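Long-range contacts in aldehyde dehydrogenase (Bartonella henselae, PDB 3I44), which probably oxidises aldehydes to carboxylic acids with a nicotinamide adenine dinucleotide as electron acceptor: residues P170-M175 against Q301-P306; Y297-S302 against N340-V345; D104-I109 against A123-G128; T427-T432 against K472-A477. The protein carries 1 engineered substitution. One frame throughout, in Å; residues are numbered along the deposited sequence.

Contact 1 of 4, residues P170-M175 against Q301-P306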
loop_
_atom_site.group_PDB
_atom_site.type_symbol
_atom_site.label_atom_id
_atom_site.label_comp_id
_atom_site.label_asym_id
_atom_site.label_seq_id
_atom_site.Cartn_x
_atom_site.Cartn_y
_atom_site.Cartn_z
ATOM N N PRO A 170 6.325 -6.669 -17.901
ATOM C CA PRO A 170 7.624 -7.109 -18.388
ATOM C C PRO A 170 7.499 -8.095 -19.572
ATOM O O PRO A 170 6.411 -8.233 -20.159
ATOM C CB PRO A 170 8.201 -7.777 -17.148
ATOM C CG PRO A 170 7.006 -8.436 -16.538
ATOM C CD PRO A 170 5.787 -7.636 -16.933
ATOM N N TRP A 171 8.607 -8.781 -19.884
ATOM C CA TRP A 171 8.751 -9.632 -21.085
ATOM C C TRP A 171 8.688 -11.136 -20.837
ATOM O O TRP A 171 8.642 -11.903 -21.789
ATOM C CB TRP A 171 10.110 -9.322 -21.762
ATOM C CG TRP A 171 11.228 -9.310 -20.784
ATOM C CD1 TRP A 171 11.715 -8.230 -20.111
ATOM C CD2 TRP A 171 11.940 -10.445 -20.281
ATOM N NE1 TRP A 171 12.720 -8.613 -19.267
ATOM C CE2 TRP A 171 12.880 -9.969 -19.350
ATOM C CE3 TRP A 171 11.904 -11.813 -20.563
ATOM C CZ2 TRP A 171 13.763 -10.805 -18.692
ATOM C CZ3 TRP A 171 12.764 -12.638 -19.919
ATOM C CH2 TRP A 171 13.690 -12.140 -18.987
ATOM N N ASN A 172 8.774 -11.569 -19.584
ATOM C CA ASN A 172 8.977 -12.974 -19.286
ATOM C C ASN A 172 7.722 -13.843 -19.311
ATOM O O ASN A 172 7.812 -15.002 -19.682
ATOM C CB ASN A 172 9.763 -13.177 -17.983
ATOM C CG ASN A 172 9.040 -12.665 -16.748
ATOM O OD1 ASN A 172 8.416 -11.609 -16.781
ATOM N ND2 ASN A 172 9.161 -13.389 -15.643
ATOM N N TRP A 173 6.591 -13.311 -18.872
ATOM C CA TRP A 173 5.324 -14.005 -18.933
ATOM C C TRP A 173 4.289 -12.948 -19.369
ATOM O O TRP A 173 3.370 -12.579 -18.599
ATOM C CB TRP A 173 4.984 -14.600 -17.562
ATOM C CG TRP A 173 5.673 -15.888 -17.241
ATOM C CD1 TRP A 173 6.756 -16.063 -16.434
ATOM C CD2 TRP A 173 5.277 -17.178 -17.664
ATOM N NE1 TRP A 173 7.078 -17.401 -16.350
ATOM C CE2 TRP A 173 6.185 -18.103 -17.113
ATOM C CE3 TRP A 173 4.235 -17.654 -18.468
ATOM C CZ2 TRP A 173 6.077 -19.468 -17.331
ATOM C CZ3 TRP A 173 4.139 -19.018 -18.693
ATOM C CH2 TRP A 173 5.052 -19.905 -18.133
ATOM N N PRO A 174 4.453 -12.428 -20.595
ATOM C CA PRO A 174 3.757 -11.179 -20.961
ATOM C C PRO A 174 2.214 -11.186 -20.817
ATOM O O PRO A 174 1.675 -10.251 -20.261
ATOM C CB PRO A 174 4.189 -10.941 -22.417
ATOM C CG PRO A 174 4.885 -12.215 -22.871
ATOM C CD PRO A 174 5.391 -12.890 -21.631
ATOM N N MET A 175 1.515 -12.202 -21.315
ATOM C CA MET A 175 0.059 -12.230 -21.255
ATOM C C MET A 175 -0.423 -12.585 -19.863
ATOM O O MET A 175 -1.483 -12.108 -19.460
ATOM C CB MET A 175 -0.561 -13.214 -22.256
ATOM C CG MET A 175 -0.918 -12.641 -23.594
ATOM S SD MET A 175 -1.777 -11.072 -23.556
ATOM C CE MET A 175 -0.392 -9.973 -23.842
ATOM N N GLN A 301 13.218 -18.022 -16.272
ATOM C CA GLN A 301 12.819 -16.594 -16.320
ATOM C C GLN A 301 11.446 -16.437 -15.690
ATOM O O GLN A 301 10.481 -16.072 -16.360
ATOM C CB GLN A 301 12.803 -16.092 -17.777
ATOM C CG GLN A 301 14.171 -16.293 -18.449
ATOM C CD GLN A 301 14.202 -15.981 -19.913
ATOM O OE1 GLN A 301 14.979 -15.124 -20.331
ATOM N NE2 GLN A 301 13.388 -16.703 -20.719
ATOM N N SER A 302 11.359 -16.850 -14.428
ATOM C CA SER A 302 10.156 -16.804 -13.667
ATOM C C SER A 302 10.518 -16.236 -12.317
ATOM O O SER A 302 11.409 -16.743 -11.626
ATOM C CB SER A 302 9.533 -18.205 -13.534
ATOM O OG SER A 302 9.044 -18.624 -14.788
ATOM N N CYS A 303 9.820 -15.177 -11.917
ATOM C CA CYS A 303 10.169 -14.498 -10.683
ATOM C C CYS A 303 10.069 -15.417 -9.458
ATOM O O CYS A 303 10.820 -15.250 -8.505
ATOM C CB CYS A 303 9.329 -13.225 -10.547
ATOM S SG CYS A 303 9.496 -12.110 -12.025
ATOM N N ASN A 304 9.167 -16.395 -9.496
ATOM C CA ASN A 304 8.966 -17.341 -8.381
ATOM C C ASN A 304 9.678 -18.693 -8.516
ATOM O O ASN A 304 9.438 -19.614 -7.711
ATOM C CB ASN A 304 7.453 -17.567 -8.156
ATOM C CG ASN A 304 6.811 -18.424 -9.240
ATOM O OD1 ASN A 304 7.338 -18.552 -10.373
ATOM N ND2 ASN A 304 5.643 -18.975 -8.928
ATOM N N ALA A 305 10.572 -18.827 -9.494
ATOM C CA ALA A 305 11.208 -20.133 -9.757
ATOM C C ALA A 305 11.945 -20.590 -8.518
ATOM O O ALA A 305 12.506 -19.755 -7.794
ATOM C CB ALA A 305 12.187 -20.075 -10.948
ATOM N N PRO A 306 11.948 -21.907 -8.254
ATOM C CA PRO A 306 12.635 -22.475 -7.101
ATOM C C PRO A 306 14.133 -22.664 -7.410
ATOM O O PRO A 306 14.586 -23.746 -7.815
ATOM C CB PRO A 306 11.912 -23.808 -6.898
ATOM C CG PRO A 306 11.536 -24.222 -8.272
ATOM C CD PRO A 306 11.160 -22.929 -8.968
#
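Two side-chain N-H groups, from N172 and W173, reach across to neighbouring residues of the 301-306 loop. N172 ND2 gives a fairly straight bond to the backbone oxygen of Q301 (ND2 to O 3.1 Å, 160° at the hydrogen); it approaches from above the carbonyl plane, while that oxygen lies nearly in the plane of the N172 amide. The other amide atom, N172 OD1, is taken by Q177, so both ends of the group are tied and its rotation is fixed. W173 NE1 points in the plane of its indole straight at S302 OG, 2.8 Å away.

The remaining contact is van der Waals. Q301 CD, at the end of an extended chain, lies at the edge of the W171 ring and in its plane, 3.6 Å from W171 CZ3. Q301 OE1 comes within 3.4 Å of the same CZ3, and the ring and amide planes are turned 61° apart. With chi1 at 48°, the W171 ring swings back over its own backbone, and N172 CB lies over one indole face, toward its rim.

W173 sits at the N-cap of helix 174-188 and packs on M119, A123 and Q124 of helix 117-141, while the 301-306 loop runs on from here into strand 308-312.

Contact 2 of 4, residues Y297-S302 against N340-V345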
loop_
_atom_site.group_PDB
_atom_site.type_symbol
_atom_site.label_atom_id
_atom_site.label_comp_id
_atom_site.label_asym_id
_atom_site.label_seq_id
_atom_site.Cartn_x
_atom_site.Cartn_y
_atom_site.Cartn_z
ATOM N N TYR A 297 12.288 -24.339 -16.263
ATOM C CA TYR A 297 11.106 -23.988 -17.039
ATOM C C TYR A 297 11.147 -22.510 -17.406
ATOM O O TYR A 297 11.548 -21.648 -16.592
ATOM C CB TYR A 297 9.839 -24.315 -16.231
ATOM C CG TYR A 297 8.552 -24.258 -17.013
ATOM C CD1 TYR A 297 8.308 -25.125 -18.054
ATOM C CD2 TYR A 297 7.573 -23.344 -16.685
ATOM C CE1 TYR A 297 7.095 -25.068 -18.781
ATOM C CE2 TYR A 297 6.388 -23.271 -17.373
ATOM C CZ TYR A 297 6.131 -24.146 -18.406
ATOM O OH TYR A 297 4.914 -24.050 -19.068
ATOM N N ASN A 298 10.718 -22.207 -18.617
ATOM C CA ASN A 298 10.835 -20.839 -19.173
ATOM C C ASN A 298 12.285 -20.324 -19.087
ATOM O O ASN A 298 12.527 -19.114 -18.953
ATOM C CB ASN A 298 9.892 -19.883 -18.439
ATOM C CG ASN A 298 9.469 -18.691 -19.287
ATOM O OD1 ASN A 298 9.259 -18.809 -20.510
ATOM N ND2 ASN A 298 9.305 -17.545 -18.637
ATOM N N SER A 299 13.228 -21.258 -19.174
ATOM C CA SER A 299 14.663 -20.995 -19.080
ATOM C C SER A 299 15.020 -20.230 -17.809
ATOM O O SER A 299 15.976 -19.446 -17.785
ATOM C CB SER A 299 15.156 -20.274 -20.328
ATOM O OG SER A 299 14.715 -20.963 -21.506
ATOM N N GLY A 300 14.261 -20.498 -16.740
ATOM C CA GLY A 300 14.507 -19.901 -15.448
ATOM C C GLY A 300 13.985 -18.491 -15.293
ATOM O O GLY A 300 14.267 -17.824 -14.266
ATOM N N GLN A 301 13.218 -18.022 -16.272
ATOM C CA GLN A 301 12.819 -16.594 -16.320
ATOM C C GLN A 301 11.446 -16.437 -15.690
ATOM O O GLN A 301 10.481 -16.072 -16.360
ATOM C CB GLN A 301 12.803 -16.092 -17.777
ATOM C CG GLN A 301 14.171 -16.293 -18.449
ATOM C CD GLN A 301 14.202 -15.981 -19.913
ATOM O OE1 GLN A 301 14.979 -15.124 -20.331
ATOM N NE2 GLN A 301 13.388 -16.703 -20.719
ATOM N N SER A 302 11.359 -16.850 -14.428
ATOM C CA SER A 302 10.156 -16.804 -13.667
ATOM C C SER A 302 10.518 -16.236 -12.317
ATOM O O SER A 302 11.409 -16.743 -11.626
ATOM C CB SER A 302 9.533 -18.205 -13.534
ATOM O OG SER A 302 9.044 -18.624 -14.788
ATOM N N ASN A 340 9.566 -30.110 -25.909
ATOM C CA ASN A 340 9.730 -29.625 -24.548
ATOM C C ASN A 340 11.166 -29.249 -24.163
ATOM O O ASN A 340 11.546 -29.310 -23.003
ATOM C CB ASN A 340 9.204 -30.692 -23.588
ATOM C CG ASN A 340 10.075 -31.927 -23.583
ATOM O OD1 ASN A 340 10.874 -32.122 -24.495
ATOM N ND2 ASN A 340 9.933 -32.766 -22.555
ATOM N N HIS A 341 11.979 -28.874 -25.135
ATOM C CA HIS A 341 13.253 -28.227 -24.841
ATOM C C HIS A 341 12.952 -26.850 -24.180
ATOM O O HIS A 341 11.807 -26.375 -24.232
ATOM C CB HIS A 341 14.008 -28.025 -26.164
ATOM C CG HIS A 341 13.238 -27.234 -27.191
ATOM N ND1 HIS A 341 12.249 -27.786 -27.977
ATOM C CD2 HIS A 341 13.318 -25.935 -27.559
ATOM C CE1 HIS A 341 11.760 -26.862 -28.784
ATOM N NE2 HIS A 341 12.397 -25.730 -28.554
ATOM N N ILE A 342 13.955 -26.239 -23.536
ATOM C CA ILE A 342 13.889 -24.821 -23.166
ATOM C C ILE A 342 14.417 -23.959 -24.338
ATOM O O ILE A 342 15.158 -24.449 -25.224
ATOM C CB ILE A 342 14.602 -24.496 -21.816
ATOM C CG1 ILE A 342 16.136 -24.598 -21.922
ATOM C CG2 ILE A 342 14.067 -25.438 -20.662
ATOM C CD1 ILE A 342 16.835 -24.304 -20.615
ATOM N N GLY A 343 13.962 -22.714 -24.391
ATOM C CA GLY A 343 14.331 -21.776 -25.454
ATOM C C GLY A 343 15.537 -20.958 -25.029
ATOM O O GLY A 343 16.159 -21.235 -23.978
ATOM N N PRO A 344 15.885 -19.934 -25.839
ATOM C CA PRO A 344 16.912 -19.013 -25.384
ATOM C C PRO A 344 16.395 -18.140 -24.236
ATOM O O PRO A 344 15.167 -18.090 -23.975
ATOM C CB PRO A 344 17.162 -18.158 -26.614
ATOM C CG PRO A 344 15.908 -18.144 -27.311
ATOM C CD PRO A 344 15.310 -19.502 -27.125
ATOM N N VAL A 345 17.312 -17.478 -23.536
ATOM C CA VAL A 345 16.910 -16.343 -22.710
ATOM C C VAL A 345 16.631 -15.141 -23.635
ATOM O O VAL A 345 16.944 -15.156 -24.836
ATOM C CB VAL A 345 17.907 -16.020 -21.582
ATOM C CG1 VAL A 345 18.094 -17.249 -20.680
ATOM C CG2 VAL A 345 19.241 -15.486 -22.146
HETATM O O HOH W 1 12.325 -21.688 -22.266
HETATM O O HOH W 2 12.596 -17.288 -23.377
#
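S299 points its side chain toward the 340-345 segment, where OG meets the backbone of G343. Its CB lies 4.2 Å from V345 CG1 and a little closer to the carbonyl oxygen of G343. One bond further, OG donates to that oxygen (S299 OG to G343 O 2.9 Å), approaching from above the carbonyl plane, with I342 CB packed beside the hydroxyl. Chi1 of -50° turns OG away from the carbonyl carbon of S299 and toward G343. The same OG accepts from water 1 at 2.6 Å, and water 1 in turn takes the N-H of G343. A single buried hydroxyl thus holds both backbone polar groups of G343, one directly and one through a water.

Alongside, the Q301 amide makes a second link. Its NE2 is 2.8 Å from water 2, which donates to the oxygen of P344, and NE2 also donates to N298 O within its own loop. N298 O is gripped twice, by Q301 N and Q301 NE2 from opposite faces of its plane. Q301 OE1 presses on V345, 3.3 Å from its CB, and has a weak bond from V346 N. In return N298 ND2 donates to Q301 O (3.0 Å) and also to N172 O, so the turn is tied internally and to the neighbouring loop.

Q301 is the centre of an inverse gamma turn, and G300-C303 reads Gly-Gln-Ser-Cys, matching the cysteine active-site signature of aldehyde dehydrogenases; the contact joins the loop that leads into this signature to the loop before helix 348-363.

Contact 3 of 4, residues D104-I109 against A123-G128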
loop_
_atom_site.group_PDB
_atom_site.type_symbol
_atom_site.label_atom_id
_atom_site.label_comp_id
_atom_site.label_asym_id
_atom_site.label_seq_id
_atom_site.Cartn_x
_atom_site.Cartn_y
_atom_site.Cartn_z
ATOM N N ASP A 104 -2.128 -17.067 -32.853
ATOM C CA ASP A 104 -1.401 -15.831 -33.205
ATOM C C ASP A 104 -0.625 -15.324 -32.000
ATOM O O ASP A 104 0.526 -14.890 -32.105
ATOM C CB ASP A 104 -2.377 -14.709 -33.651
ATOM C CG ASP A 104 -2.924 -14.916 -35.057
ATOM O OD1 ASP A 104 -2.311 -15.679 -35.827
ATOM O OD2 ASP A 104 -3.974 -14.311 -35.384
ATOM N N MET A 105 -1.249 -15.407 -30.828
ATOM C CA MET A 105 -0.609 -14.952 -29.591
ATOM C C MET A 105 0.586 -15.812 -29.192
ATOM O O MET A 105 1.671 -15.280 -28.843
ATOM C CB MET A 105 -1.649 -14.882 -28.456
ATOM C CG MET A 105 -1.108 -14.311 -27.141
ATOM S SD MET A 105 -0.658 -12.581 -27.270
ATOM C CE MET A 105 -2.268 -11.769 -27.313
ATOM N N ALA A 106 0.404 -17.137 -29.253
ATOM C CA ALA A 106 1.502 -18.070 -29.008
ATOM C C ALA A 106 2.712 -17.826 -29.932
ATOM O O ALA A 106 3.859 -17.819 -29.493
ATOM C CB ALA A 106 1.010 -19.524 -29.156
ATOM N N LYS A 107 2.461 -17.687 -31.222
ATOM C CA LYS A 107 3.548 -17.443 -32.193
ATOM C C LYS A 107 4.259 -16.105 -31.908
ATOM O O LYS A 107 5.486 -16.032 -31.963
ATOM C CB LYS A 107 3.014 -17.494 -33.646
ATOM N N THR A 108 3.481 -15.073 -31.564
ATOM C CA THR A 108 4.020 -13.743 -31.272
ATOM C C THR A 108 4.924 -13.805 -30.030
ATOM O O THR A 108 6.070 -13.330 -30.040
ATOM C CB THR A 108 2.922 -12.759 -31.067
ATOM O OG1 THR A 108 2.091 -12.715 -32.229
ATOM C CG2 THR A 108 3.458 -11.355 -30.766
ATOM N N ILE A 109 4.427 -14.443 -28.973
ATOM C CA ILE A 109 5.212 -14.576 -27.750
ATOM C C ILE A 109 6.489 -15.370 -27.984
ATOM O O ILE A 109 7.575 -14.934 -27.584
ATOM C CB ILE A 109 4.398 -15.201 -26.607
ATOM C CG1 ILE A 109 3.276 -14.220 -26.183
ATOM C CG2 ILE A 109 5.352 -15.588 -25.449
ATOM C CD1 ILE A 109 2.245 -14.781 -25.131
ATOM N N ALA A 123 1.016 -22.565 -21.921
ATOM C CA ALA A 123 1.326 -21.907 -20.666
ATOM C C ALA A 123 1.339 -20.397 -20.855
ATOM O O ALA A 123 0.542 -19.716 -20.247
ATOM C CB ALA A 123 2.627 -22.418 -20.103
ATOM N N GLN A 124 2.191 -19.864 -21.737
ATOM C CA GLN A 124 2.248 -18.389 -21.912
ATOM C C GLN A 124 0.865 -17.828 -22.301
ATOM O O GLN A 124 0.403 -16.837 -21.723
ATOM C CB GLN A 124 3.325 -17.986 -22.921
ATOM C CG GLN A 124 4.775 -18.243 -22.453
ATOM C CD GLN A 124 5.322 -17.099 -21.617
ATOM O OE1 GLN A 124 4.637 -16.090 -21.389
ATOM N NE2 GLN A 124 6.563 -17.250 -21.136
ATOM N N THR A 125 0.209 -18.445 -23.279
ATOM C CA THR A 125 -1.059 -17.930 -23.743
ATOM C C THR A 125 -2.229 -18.429 -22.866
ATOM O O THR A 125 -3.040 -17.642 -22.434
ATOM C CB THR A 125 -1.301 -18.247 -25.223
ATOM O OG1 THR A 125 -0.230 -17.692 -26.012
ATOM C CG2 THR A 125 -2.652 -17.647 -25.674
ATOM N N ALA A 126 -2.264 -19.707 -22.559
ATOM C CA ALA A 126 -3.327 -20.276 -21.737
ATOM C C ALA A 126 -3.449 -19.673 -20.336
ATOM O O ALA A 126 -4.551 -19.585 -19.852
ATOM C CB ALA A 126 -3.143 -21.832 -21.618
ATOM N N THR A 127 -2.351 -19.268 -19.675
ATOM C CA THR A 127 -2.490 -18.629 -18.361
ATOM C C THR A 127 -3.294 -17.321 -18.451
ATOM O O THR A 127 -4.070 -17.013 -17.553
ATOM C CB THR A 127 -1.142 -18.430 -17.610
ATOM O OG1 THR A 127 -0.234 -17.598 -18.374
ATOM C CG2 THR A 127 -0.539 -19.776 -17.360
ATOM N N GLY A 128 -3.151 -16.602 -19.568
ATOM C CA GLY A 128 -3.977 -15.415 -19.845
ATOM C C GLY A 128 -5.456 -15.717 -19.771
ATOM O O GLY A 128 -6.228 -15.028 -19.041
#
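T125 OG1 sits in the thick of the contact, with M105, A106 and I109 of the facing helix gathered round it. Its hydrogen bond goes back into its own helix, to A120 O, and chi1 of -58° sets the oxygen beside its own backbone N, toward the helix start; the helix has a wider pi-type turn here, at 123-125. A106 N comes within 3.3 Å of T125 OG1, but the angle is too poor for a bond. What touches the hydroxyl is otherwise carbon: A106 CA at 3.5 Å, M105 CG at 3.7 Å, A106 CB, and the tip of I109, CD1, at 3.9 Å. The methyl T125 CG2 lies against M105 CB and CG, beyond which the methionine chain bends away.

I109 lays its CG2 branch on Q124, 4.0 Å from Q124 CB, and CD1 touches the same CB. Q124 is kinked at chi2 (-85°); its CD and OE1 still lie along I109 CG2, while NE2 donates to N172 O.

The two helix segments approach to 9.1 Å between axes and run at 132° to each other, closer to antiparallel than to parallel. With no hydrogen bond crossing between them, the buried join rests on van der Waals contact, part of it made by a hydroxyl whose hydrogen bond is spent within its own helix.

Contact 4 of 4, residues T427-T432 against K472-A477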
loop_
_atom_site.group_PDB
_atom_site.type_symbol
_atom_site.label_atom_id
_atom_site.label_comp_id
_atom_site.label_asym_id
_atom_site.label_seq_id
_atom_site.Cartn_x
_atom_site.Cartn_y
_atom_site.Cartn_z
ATOM N N THR A 427 17.468 -14.005 2.773
ATOM C CA THR A 427 17.225 -13.337 1.515
ATOM C C THR A 427 16.359 -12.138 1.827
ATOM O O THR A 427 15.654 -12.139 2.844
ATOM C CB THR A 427 16.482 -14.245 0.491
ATOM O OG1 THR A 427 16.283 -13.508 -0.732
ATOM C CG2 THR A 427 15.073 -14.800 1.072
ATOM N N GLU A 428 16.412 -11.124 0.968
ATOM C CA GLU A 428 15.538 -9.968 1.095
ATOM C C GLU A 428 14.232 -10.185 0.304
ATOM O O GLU A 428 13.279 -9.409 0.432
ATOM C CB GLU A 428 16.275 -8.695 0.611
ATOM C CG GLU A 428 17.411 -8.184 1.560
ATOM C CD GLU A 428 16.894 -7.857 2.969
ATOM O OE1 GLU A 428 16.247 -6.800 3.155
ATOM O OE2 GLU A 428 17.112 -8.663 3.900
ATOM N N TYR A 429 14.200 -11.239 -0.503
ATOM C CA TYR A 429 13.052 -11.583 -1.323
ATOM C C TYR A 429 12.082 -12.430 -0.497
ATOM O O TYR A 429 12.416 -12.798 0.640
ATOM C CB TYR A 429 13.493 -12.379 -2.533
ATOM C CG TYR A 429 14.236 -11.601 -3.600
ATOM C CD1 TYR A 429 13.604 -10.606 -4.313
ATOM C CD2 TYR A 429 15.563 -11.903 -3.922
ATOM C CE1 TYR A 429 14.262 -9.909 -5.294
ATOM C CE2 TYR A 429 16.241 -11.203 -4.884
ATOM C CZ TYR A 429 15.596 -10.206 -5.574
ATOM O OH TYR A 429 16.240 -9.518 -6.572
ATOM N N GLY A 430 10.904 -12.724 -1.060
ATOM C CA GLY A 430 9.905 -13.569 -0.382
ATOM C C GLY A 430 8.667 -13.751 -1.225
ATOM O O GLY A 430 7.560 -13.334 -0.826
ATOM N N LEU A 431 8.858 -14.338 -2.410
ATOM C CA LEU A 431 7.780 -14.480 -3.342
ATOM C C LEU A 431 7.128 -15.867 -3.103
ATOM O O LEU A 431 6.168 -15.938 -2.338
ATOM C CB LEU A 431 8.234 -14.214 -4.768
ATOM C CG LEU A 431 7.164 -14.192 -5.858
ATOM C CD1 LEU A 431 5.952 -13.240 -5.535
ATOM C CD2 LEU A 431 7.776 -13.804 -7.233
ATOM N N THR A 432 7.657 -16.937 -3.714
ATOM C CA THR A 432 7.212 -18.328 -3.439
ATOM C C THR A 432 8.348 -19.126 -2.874
ATOM O O THR A 432 9.438 -19.158 -3.461
ATOM C CB THR A 432 6.740 -19.058 -4.709
ATOM O OG1 THR A 432 5.735 -18.284 -5.374
ATOM C CG2 THR A 432 6.147 -20.415 -4.362
ATOM N N LYS A 472 8.228 -8.299 1.308
ATOM C CA LYS A 472 9.569 -7.647 1.306
ATOM C C LYS A 472 9.995 -7.201 -0.094
ATOM O O LYS A 472 9.235 -6.530 -0.795
ATOM C CB LYS A 472 10.597 -8.568 1.953
ATOM C CG LYS A 472 10.395 -8.785 3.435
ATOM C CD LYS A 472 10.811 -10.145 3.908
ATOM C CE LYS A 472 12.294 -10.275 4.058
ATOM N NZ LYS A 472 12.798 -9.328 5.054
ATOM N N PHE A 473 11.195 -7.570 -0.531
ATOM C CA PHE A 473 11.733 -7.110 -1.835
ATOM C C PHE A 473 11.081 -7.771 -3.041
ATOM O O PHE A 473 11.339 -7.386 -4.189
ATOM C CB PHE A 473 13.262 -7.319 -1.925
ATOM C CG PHE A 473 14.081 -6.237 -1.232
ATOM C CD1 PHE A 473 13.549 -5.461 -0.231
ATOM C CD2 PHE A 473 15.410 -5.980 -1.638
ATOM C CE1 PHE A 473 14.340 -4.409 0.377
ATOM C CE2 PHE A 473 16.179 -4.954 -1.045
ATOM C CZ PHE A 473 15.647 -4.180 -0.041
ATOM N N SER A 474 10.230 -8.755 -2.802
ATOM C CA SER A 474 9.427 -9.277 -3.908
ATOM C C SER A 474 8.180 -8.422 -4.210
ATOM O O SER A 474 7.436 -8.731 -5.134
ATOM C CB SER A 474 9.003 -10.726 -3.621
ATOM O OG SER A 474 10.145 -11.585 -3.467
ATOM N N GLY A 475 7.947 -7.375 -3.416
ATOM C CA GLY A 475 6.734 -6.537 -3.559
ATOM C C GLY A 475 5.625 -7.118 -2.699
ATOM O O GLY A 475 5.789 -8.199 -2.114
ATOM N N ARG A 476 4.504 -6.416 -2.613
ATOM C CA ARG A 476 3.382 -6.851 -1.784
ATOM C C ARG A 476 2.056 -6.806 -2.538
ATOM O O ARG A 476 0.994 -6.958 -1.934
ATOM C CB ARG A 476 3.299 -6.007 -0.509
ATOM C CG ARG A 476 4.275 -6.481 0.552
ATOM C CD ARG A 476 4.146 -5.736 1.851
ATOM N NE ARG A 476 4.835 -6.460 2.912
ATOM C CZ ARG A 476 6.103 -6.290 3.295
ATOM N NH1 ARG A 476 6.889 -5.394 2.724
ATOM N NH2 ARG A 476 6.576 -7.026 4.280
ATOM N N ALA A 477 2.121 -6.614 -3.833
ATOM C CA ALA A 477 0.943 -6.730 -4.698
ATOM C C ALA A 477 0.207 -8.062 -4.458
ATOM O O ALA A 477 0.803 -9.063 -4.084
ATOM C CB ALA A 477 1.372 -6.637 -6.100
#
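Between helix 417-425 and strand 432-436 the chain passes through an ST turn, in which T427 OG1 accepts from Y429 N, and the residues of this turn dock on the short 3-10 segment 473-474. E428 O takes the N-H of F473 (2.9 Å), with the donor tilted 20° from the carbonyl plane, and the CB of K472 packs 3.2 Å from the same E428 O.

S474 OG, beside its own backbone N at chi1 -60°, meets the backbone just after the turn: G430 N donates to it almost straight (2.8 Å). The hydroxyl passes its own bond to G272 O, so this buried oxygen both accepts and donates. L431 CB closes in at 3.5 Å from S474 OG, and the Y429 ring turns its edge to the same oxygen.

On the outer side, E428 and F473 run side by side. E428 CB makes a CH-pi contact over one face of the phenyl ring, 4.0 Å from its centroid, while the carboxylate plane stands 83° to the ring. E428 OE2 and K472 NZ stay 4.5 Å apart.

K472 and F473 also pack on E242 and T263 of the second subunit, R476 forms salt bridges with E242 and D490 of that subunit, and L431 reaches C303. The ST turn and the residues after it, held by F473 N and S474 OG, thus lie between the subunit interface and the loop carrying C303 of the aldehyde dehydrogenase fold.

From the N terminus, contact 3 comes first and is the most local, folding helix 102-113 back against helix 117-141. Contact 1 then closes a long loop, bringing the start of helix 174-188 to the stretch before strand 308-312. Contact 2 begins at 297, inside that loop, and ends beyond it, so the two spans cross and share Q301 and S302. Contact 4 closes a separate loop nearer the C terminus. N172 O joins contact 1 to Q124 of contact 3 and N298 of contact 2, and contacts 1 and 4 touch where L431 and T432 pack on N304. Contacts 3 and 4 lie on opposite sides of the chain's centre, their centres about 27 Å apart.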